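Local coordinates for alpha-galactosidase 1 (PDB 3LRK) that hydrolyses terminal, non-reducing alpha-D-galactose residues from alpha-galactosides such as galactose oligosaccharides, galactomannans and galactolipids, at the interface of chains A and B. Numbering follows the deposited sequence. Chains: chain A/B, Alpha-galactosidase 1.

The interface of chains A and B. Residues chain A 160, 192, 195-196; chain B 157-158, 190, 231.
B:Phe157, its backbone nearly fully extended in a loop of chain B, reaches into a notch of chain A between A:Pro160, the first residue of helix 160-177, and A:Tyr195 in the short helix 193-196. This subunit interface of the homotetrameric GH27 alpha-galactosidase illustrates a common principle of assembly, in which one aromatic side chain from a loop is inserted between two elements of the neighbour. CG of B:Phe157 sits between the backbone N and the carbonyl carbon (chi1 74°), a placement that turns the ring towards chain A. A:Pro160 lays CG over one face, towards the rim, in a CH-pi contact, while its CB lies 3.5 Å from B:Phe157 O. The same proline CG also packs 3.8 Å from B:Gly158 CA, where the lack of a side chain probably lets the loop backbone come close. A:Tyr195 lies on the side away from the proline, displaced towards the CZ and CE1 rim, and the two rings meet edge-to-face with planes 74° apart. The tyrosine CB is 3.5 Å from B:Phe157 CZ, and its CD1 lies beside that rim. In the plane of the phenylalanine ring, A:Leu192 CD1 meets the edge at CE1, 3.8 Å away; A:Trp196 adds a marginal contact through CD1. Together, these neighbours probably limit the ring's tilt. The amide nitrogen NE2 of B:Gln190 sits above the tyrosine face near CE1 and CZ, its extended chain coming from the opposite direction with the amide plane 82° from the ring. An alanine in place of A:Tyr195 would keep CB beside B:Phe157 but would probably leave the CZ and CE1 rim without the tyrosine ring against it and the B:Gln190 amide without its aromatic neighbour. The patch centre lies about 18 Å from the nucleophile A:Asp149. At the far side, A:Tyr195 CE1 lies 3.6 Å from both B:Gln190 NE2 and the backbone B:Lys231 O.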
ATOM      1  N   PRO A 160       9.579   2.723   8.443  1.00 19.01           N
ATOM      2  CA  PRO A 160      10.713   3.671   8.573  1.00 18.57           C
ATOM      3  C   PRO A 160      11.476   3.550   9.901  1.00 18.49           C
ATOM      4  O   PRO A 160      12.713   3.540   9.918  1.00 18.11           O
ATOM      5  CB  PRO A 160      10.018   5.038   8.498  1.00 18.51           C
ATOM      6  CG  PRO A 160       8.851   4.777   7.597  1.00 19.21           C
ATOM      7  CD  PRO A 160       8.350   3.397   7.994  1.00 18.49           C
ATOM      8  N   LEU A 192      11.321   4.094   2.746  1.00 17.41           N
ATOM      9  CA  LEU A 192      11.417   5.542   2.455  1.00 17.72           C
ATOM     10  C   LEU A 192      12.685   6.221   2.971  1.00 17.83           C
ATOM     11  O   LEU A 192      12.639   7.302   3.586  1.00 17.41           O
ATOM     12  CB  LEU A 192      10.156   6.279   2.932  1.00 17.40           C
ATOM     13  CG  LEU A 192       8.818   5.688   2.470  1.00 18.42           C
ATOM     14  CD1 LEU A 192       7.665   6.233   3.307  1.00 18.63           C
ATOM     15  CD2 LEU A 192       8.565   5.951   0.980  1.00 18.96           C
ATOM     16  N   TYR A 195      13.726   9.998   3.436  1.00 18.08           N
ATOM     17  CA  TYR A 195      13.174  10.807   4.525  1.00 18.44           C
ATOM     18  C   TYR A 195      14.072  10.819   5.776  1.00 18.38           C
ATOM     19  O   TYR A 195      14.157  11.840   6.469  1.00 18.50           O
ATOM     20  CB  TYR A 195      11.785  10.292   4.920  1.00 18.17           C
ATOM     21  CG  TYR A 195      10.594  10.959   4.269  1.00 18.14           C
ATOM     22  CD1 TYR A 195       9.503  10.190   3.856  1.00 17.59           C
ATOM     23  CD2 TYR A 195      10.527  12.348   4.091  1.00 17.31           C
ATOM     24  CE1 TYR A 195       8.389  10.759   3.289  1.00 18.83           C
ATOM     25  CE2 TYR A 195       9.387  12.940   3.517  1.00 17.46           C
ATOM     26  CZ  TYR A 195       8.328  12.133   3.118  1.00 18.70           C
ATOM     27  OH  TYR A 195       7.187  12.669   2.545  1.00 19.41           O
ATOM     28  N   TRP A 196      14.743   9.701   6.057  1.00 17.73           N
ATOM     29  CA  TRP A 196      15.493   9.531   7.314  1.00 17.97           C
ATOM     30  C   TRP A 196      17.015   9.344   7.193  1.00 17.48           C
ATOM     31  O   TRP A 196      17.720   9.281   8.201  1.00 17.77           O
ATOM     32  CB  TRP A 196      14.895   8.399   8.165  1.00 17.97           C
ATOM     33  CG  TRP A 196      14.658   7.065   7.446  1.00 18.50           C
ATOM     34  CD1 TRP A 196      13.489   6.634   6.896  1.00 18.08           C
ATOM     35  CD2 TRP A 196      15.606   6.009   7.250  1.00 18.70           C
ATOM     36  NE1 TRP A 196      13.642   5.365   6.372  1.00 17.76           N
ATOM     37  CE2 TRP A 196      14.938   4.967   6.559  1.00 18.05           C
ATOM     38  CE3 TRP A 196      16.962   5.840   7.584  1.00 18.05           C
ATOM     39  CZ2 TRP A 196      15.578   3.769   6.194  1.00 16.75           C
ATOM     40  CZ3 TRP A 196      17.595   4.649   7.220  1.00 17.37           C
ATOM     41  CH2 TRP A 196      16.898   3.629   6.541  1.00 18.14           C
TER
ATOM     42  N   PHE B 157       8.008   8.441  11.804  1.00 19.14           N
ATOM     43  CA  PHE B 157       6.827   8.479  10.954  1.00 19.08           C
ATOM     44  C   PHE B 157       6.631   7.068  10.388  1.00 19.37           C
ATOM     45  O   PHE B 157       7.455   6.178  10.644  1.00 19.47           O
ATOM     46  CB  PHE B 157       7.010   9.515   9.830  1.00 18.90           C
ATOM     47  CG  PHE B 157       7.952   9.077   8.747  1.00 18.46           C
ATOM     48  CD1 PHE B 157       7.455   8.555   7.551  1.00 17.80           C
ATOM     49  CD2 PHE B 157       9.335   9.166   8.924  1.00 18.28           C
ATOM     50  CE1 PHE B 157       8.323   8.124   6.539  1.00 19.27           C
ATOM     51  CE2 PHE B 157      10.213   8.742   7.924  1.00 19.10           C
ATOM     52  CZ  PHE B 157       9.700   8.213   6.726  1.00 17.77           C
ATOM     53  N   GLY B 158       5.562   6.859   9.622  1.00 19.66           N
ATOM     54  CA  GLY B 158       5.371   5.584   8.917  1.00 20.19           C
ATOM     55  C   GLY B 158       4.138   4.820   9.340  1.00 20.37           C
ATOM     56  O   GLY B 158       3.584   4.037   8.559  1.00 21.07           O
ATOM     57  N   GLN B 190       0.566  13.024   6.363  1.00 18.16           N
ATOM     58  CA  GLN B 190       1.347  11.787   6.468  1.00 18.25           C
ATOM     59  C   GLN B 190       0.802  10.922   7.585  1.00 18.50           C
ATOM     60  O   GLN B 190       0.551  11.414   8.698  1.00 19.02           O
ATOM     61  CB  GLN B 190       2.819  12.128   6.724  1.00 18.28           C
ATOM     62  CG  GLN B 190       3.802  10.967   6.688  1.00 17.82           C
ATOM     63  CD  GLN B 190       5.219  11.425   7.008  1.00 17.00           C
ATOM     64  OE1 GLN B 190       5.506  11.910   8.115  1.00 16.61           O
ATOM     65  NE2 GLN B 190       6.119  11.283   6.033  1.00 17.30           N
ATOM     66  N   LYS B 231       2.489   8.442   0.304  1.00 20.46           N
ATOM     67  CA  LYS B 231       3.705   8.102   1.047  1.00 20.28           C
ATOM     68  C   LYS B 231       4.879   9.058   0.790  1.00 20.28           C
ATOM     69  O   LYS B 231       5.939   8.950   1.419  1.00 19.51           O
ATOM     70  CB  LYS B 231       4.118   6.645   0.782  1.00 20.95           C
ATOM     71  CG  LYS B 231       3.033   5.590   1.151  1.00 20.51           C
ATOM     72  CD  LYS B 231       2.770   5.520   2.659  1.00 21.84           C
ATOM     73  CE  LYS B 231       1.929   4.285   3.000  1.00 23.07           C
ATOM     74  NZ  LYS B 231       1.604   4.193   4.460  1.00 25.16           N
TER